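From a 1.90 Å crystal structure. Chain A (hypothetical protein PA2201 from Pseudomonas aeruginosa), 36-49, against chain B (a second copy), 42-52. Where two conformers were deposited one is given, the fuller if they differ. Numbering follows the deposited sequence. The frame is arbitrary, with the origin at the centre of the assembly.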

# COMPACT_ATOMS: atom_id res chain seq x y z
N ALA A 36 19.26 7.09 2.93
CA ALA A 36 18.08 7.54 2.18
C ALA A 36 17.20 6.36 1.78
O ALA A 36 15.98 6.40 2.00
CB ALA A 36 18.48 8.35 0.95
N ASP A 37 17.82 5.30 1.23
CA ASP A 37 17.09 4.08 0.90
C ASP A 37 16.53 3.44 2.13
O ASP A 37 15.39 2.97 2.11
CB ASP A 37 17.96 3.05 0.19
CG ASP A 37 18.38 3.49 -1.20
OD1 ASP A 37 17.90 4.55 -1.69
OD2 ASP A 37 19.23 2.76 -1.77
N TRP A 38 17.33 3.39 3.20
CA TRP A 38 16.86 2.80 4.47
C TRP A 38 15.60 3.51 4.99
O TRP A 38 14.62 2.85 5.40
CB TRP A 38 17.97 2.79 5.57
CG TRP A 38 17.45 2.20 6.86
CD1 TRP A 38 17.52 0.89 7.25
CD2 TRP A 38 16.74 2.89 7.89
NE1 TRP A 38 16.88 0.72 8.47
CE2 TRP A 38 16.40 1.93 8.88
CE3 TRP A 38 16.35 4.23 8.08
CZ2 TRP A 38 15.69 2.27 10.03
CZ3 TRP A 38 15.65 4.56 9.23
CH2 TRP A 38 15.32 3.58 10.19
N LYS A 39 15.66 4.84 5.03
CA LYS A 39 14.53 5.65 5.50
C LYS A 39 13.26 5.41 4.67
O LYS A 39 12.19 5.25 5.22
CB LYS A 39 14.88 7.15 5.57
CG LYS A 39 13.85 7.96 6.34
CD LYS A 39 14.28 9.42 6.54
CE LYS A 39 13.17 10.22 7.26
NZ LYS A 39 12.38 9.32 8.18
N ALA A 40 13.37 5.37 3.35
CA ALA A 40 12.21 5.05 2.50
C ALA A 40 11.64 3.65 2.76
O ALA A 40 10.41 3.46 2.81
CB ALA A 40 12.57 5.26 1.04
N ASP A 41 12.52 2.67 2.97
CA ASP A 41 12.12 1.31 3.33
C ASP A 41 11.40 1.29 4.68
O ASP A 41 10.42 0.59 4.86
CB ASP A 41 13.34 0.38 3.45
CG ASP A 41 13.98 0.01 2.12
OD1 ASP A 41 13.44 0.32 1.03
OD2 ASP A 41 15.05 -0.65 2.19
N TRP A 42 11.94 2.04 5.63
CA TRP A 42 11.37 2.11 6.97
C TRP A 42 9.96 2.73 6.92
O TRP A 42 9.01 2.14 7.47
CB TRP A 42 12.31 2.93 7.85
CG TRP A 42 11.90 3.06 9.28
CD1 TRP A 42 11.32 4.16 9.87
CD2 TRP A 42 12.10 2.10 10.32
NE1 TRP A 42 11.12 3.92 11.21
CE2 TRP A 42 11.60 2.67 11.52
CE3 TRP A 42 12.67 0.81 10.36
CZ2 TRP A 42 11.63 1.98 12.75
CZ3 TRP A 42 12.70 0.13 11.59
CH2 TRP A 42 12.17 0.71 12.76
N ARG A 43 9.85 3.89 6.28
CA ARG A 43 8.55 4.53 6.02
C ARG A 43 7.53 3.60 5.37
O ARG A 43 6.37 3.52 5.82
CB ARG A 43 8.75 5.78 5.19
CG ARG A 43 9.44 6.93 5.96
CD ARG A 43 9.23 8.27 5.26
NE ARG A 43 7.81 8.48 4.99
CZ ARG A 43 7.03 9.35 5.63
NH1 ARG A 43 7.54 10.15 6.57
NH2 ARG A 43 5.74 9.42 5.31
N GLU A 44 7.97 2.82 4.37
CA GLU A 44 7.09 1.81 3.72
C GLU A 44 6.56 0.75 4.66
O GLU A 44 5.36 0.41 4.61
CB GLU A 44 7.82 1.09 2.57
CG GLU A 44 7.83 1.87 1.29
CD GLU A 44 8.74 1.24 0.18
OE1 GLU A 44 9.24 0.08 0.35
OE2 GLU A 44 8.94 1.93 -0.83
N LEU A 45 7.44 0.16 5.48
CA LEU A 45 6.98 -0.83 6.45
C LEU A 45 6.07 -0.21 7.48
O LEU A 45 5.02 -0.77 7.80
CB LEU A 45 8.16 -1.55 7.13
CG LEU A 45 8.98 -2.44 6.16
CD1 LEU A 45 10.41 -2.63 6.67
CD2 LEU A 45 8.27 -3.81 6.09
N ILE A 46 6.47 0.94 8.03
CA ILE A 46 5.62 1.68 9.00
C ILE A 46 4.23 1.98 8.39
O ILE A 46 3.23 1.70 9.04
CB ILE A 46 6.29 2.98 9.51
CG1 ILE A 46 7.53 2.66 10.37
CG2 ILE A 46 5.27 3.92 10.28
CD1 ILE A 46 7.26 1.97 11.70
N ALA A 47 4.19 2.48 7.16
CA ALA A 47 2.93 2.74 6.45
C ALA A 47 2.06 1.48 6.30
O ALA A 47 0.83 1.51 6.54
CB ALA A 47 3.17 3.40 5.11
N ALA A 48 2.67 0.36 5.91
CA ALA A 48 1.91 -0.89 5.77
C ALA A 48 1.30 -1.35 7.12
O ALA A 48 0.15 -1.81 7.20
CB ALA A 48 2.84 -1.99 5.20
N LEU A 49 2.10 -1.28 8.19
CA LEU A 49 1.63 -1.65 9.53
C LEU A 49 0.56 -0.70 10.04
O LEU A 49 -0.37 -1.13 10.71
CB LEU A 49 2.79 -1.69 10.50
CG LEU A 49 3.69 -2.94 10.22
CD1 LEU A 49 5.10 -2.80 10.85
CD2 LEU A 49 2.97 -4.21 10.66
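Chain B (42-52) WRELIAALDRF

Both stretches are helical throughout, and chain B lies across chain A with the two N-to-C directions 50° apart, a signed crossing angle of -50°. The axes come no nearer than 12.0 Å, a spacing bridged mainly by long polar side chains reaching over small ones. The register repeats in steps of four residues: the CA atoms of Ala40(A) and Arg43(B) are 8.8 Å apart, those of Glu44(A) and Ala47(B) 7.8 Å, and those of Ala48(A) and Arg51(B) 9.2 Å.

Along chain A, Asp37(A) comes first; its OD1 lies 4.5 Å from Arg43(B) NH1, too far for a salt bridge but of favourable charge. One turn on, Ala40(A) points toward chain B and puts its CB over one face of the Arg43(B) guanidinium, 3.3 Å from CZ. The edge of the same guanidinium meets two acids. Asp41(A) sets off sideways, yet its carboxylate comes round to take a nearly straight hydrogen bond from Arg43(B) NH2 to OD1 (2.7 Å, 170°), within a salt bridge. Glu44(A) completes the pocket: its OE2 forms a second salt bridge with Arg43(B) NH2 at 3.1 Å, though the hydrogen bonds to OE2 from NH2 and from Arg43(B) NE, at 3.4 Å, are both weak. Arg43(B) is thus a knob held among Asp37(A), Ala40(A), Asp41(A) and Glu44(A).

Glu44(A) also packs against chain B, its CD 3.9 Å from Ala47(B) CB, and a water donates hydrogen bonds to its OE2 (3.0 Å) and to Arg43(B) O (2.8 Å). At Ala48(A) the alanine-arginine pairing returns without the acids: its CB lies over one face of the Arg51(B) guanidinium, 3.5 Å from NH2. The rule is compact: alanine lies over the arginine's face in both pairs, and at Arg43(B) two carboxylates bind the edge.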

# COMPACT_ATOMS: atom_id res chain seq x y z
N TRP B 42 8.27 4.97 -9.00
CA TRP B 42 8.91 3.68 -9.19
C TRP B 42 8.87 2.87 -7.90
O TRP B 42 8.41 1.73 -7.92
CB TRP B 42 10.37 3.87 -9.62
CG TRP B 42 11.05 2.55 -10.03
CD1 TRP B 42 11.95 1.83 -9.30
CD2 TRP B 42 10.85 1.84 -11.25
NE1 TRP B 42 12.33 0.71 -10.00
CE2 TRP B 42 11.68 0.70 -11.21
CE3 TRP B 42 10.06 2.07 -12.39
CZ2 TRP B 42 11.74 -0.24 -12.25
CZ3 TRP B 42 10.11 1.14 -13.43
CH2 TRP B 42 10.96 -0.00 -13.36
N ARG B 43 9.36 3.45 -6.80
CA ARG B 43 9.37 2.79 -5.49
C ARG B 43 7.97 2.35 -5.08
O ARG B 43 7.80 1.25 -4.56
CB ARG B 43 9.91 3.71 -4.38
CG ARG B 43 11.42 3.98 -4.41
CD ARG B 43 11.88 4.64 -3.06
NE ARG B 43 11.56 3.76 -1.94
CZ ARG B 43 12.42 2.94 -1.33
NH1 ARG B 43 13.72 2.92 -1.64
NH2 ARG B 43 11.98 2.15 -0.38
N GLU B 44 6.99 3.21 -5.27
CA GLU B 44 5.58 2.86 -4.95
C GLU B 44 5.08 1.64 -5.71
O GLU B 44 4.40 0.78 -5.13
CB GLU B 44 4.63 4.04 -5.22
CG GLU B 44 4.77 5.18 -4.23
CD GLU B 44 4.02 6.44 -4.71
OE1 GLU B 44 3.47 6.46 -5.85
OE2 GLU B 44 4.04 7.43 -3.98
N LEU B 45 5.36 1.57 -7.00
CA LEU B 45 4.88 0.45 -7.84
C LEU B 45 5.60 -0.83 -7.46
O LEU B 45 5.01 -1.90 -7.37
CB LEU B 45 5.09 0.75 -9.33
CG LEU B 45 4.09 1.79 -9.88
CD1 LEU B 45 4.69 2.42 -11.15
CD2 LEU B 45 2.74 1.11 -10.16
N ILE B 46 6.90 -0.71 -7.24
CA ILE B 46 7.69 -1.87 -6.81
C ILE B 46 7.18 -2.38 -5.44
O ILE B 46 7.04 -3.60 -5.24
CB ILE B 46 9.16 -1.49 -6.74
CG1 ILE B 46 9.74 -1.25 -8.16
CG2 ILE B 46 9.97 -2.58 -5.99
CD1 ILE B 46 10.08 -2.54 -8.94
N ALA B 47 6.95 -1.46 -4.50
CA ALA B 47 6.40 -1.82 -3.16
C ALA B 47 5.03 -2.49 -3.27
O ALA B 47 4.75 -3.45 -2.56
CB ALA B 47 6.33 -0.59 -2.23
N ALA B 48 4.18 -2.01 -4.17
CA ALA B 48 2.84 -2.61 -4.39
C ALA B 48 2.97 -4.06 -4.92
O ALA B 48 2.28 -4.98 -4.50
CB ALA B 48 2.04 -1.74 -5.38
N LEU B 49 3.84 -4.25 -5.89
CA LEU B 49 4.06 -5.57 -6.47
C LEU B 49 4.79 -6.46 -5.49
O LEU B 49 4.53 -7.65 -5.44
CB LEU B 49 4.88 -5.45 -7.78
CG LEU B 49 4.11 -4.84 -8.96
CD1 LEU B 49 5.06 -4.33 -10.02
CD2 LEU B 49 3.18 -5.86 -9.57
N ASP B 50 5.69 -5.89 -4.68
CA ASP B 50 6.36 -6.72 -3.67
C ASP B 50 5.34 -7.22 -2.62
O ASP B 50 5.34 -8.41 -2.22
CB ASP B 50 7.49 -5.95 -2.99
CG ASP B 50 8.44 -6.86 -2.24
OD1 ASP B 50 8.02 -7.48 -1.23
OD2 ASP B 50 9.61 -6.92 -2.62
N ARG B 51 4.46 -6.32 -2.19
CA ARG B 51 3.38 -6.63 -1.24
C ARG B 51 2.50 -7.75 -1.78
O ARG B 51 2.17 -8.74 -1.10
CB ARG B 51 2.55 -5.34 -1.00
CG ARG B 51 1.33 -5.47 -0.07
CD ARG B 51 1.12 -4.21 0.78
NE ARG B 51 2.42 -3.60 1.10
CZ ARG B 51 3.18 -3.92 2.14
NH1 ARG B 51 2.77 -4.81 3.03
NH2 ARG B 51 4.35 -3.32 2.31
N PHE B 52 2.09 -7.58 -3.04
CA PHE B 52 1.31 -8.60 -3.75
C PHE B 52 2.03 -9.96 -3.77
O PHE B 52 1.44 -11.01 -3.48
CB PHE B 52 1.03 -8.16 -5.19
CG PHE B 52 0.32 -9.23 -6.03
CD1 PHE B 52 -0.97 -9.65 -5.68
CD2 PHE B 52 0.95 -9.78 -7.14
CE1 PHE B 52 -1.63 -10.63 -6.45
CE2 PHE B 52 0.30 -10.73 -7.92
CZ PHE B 52 -0.97 -11.17 -7.58
O HOH W 1 9.80 0.13 -3.02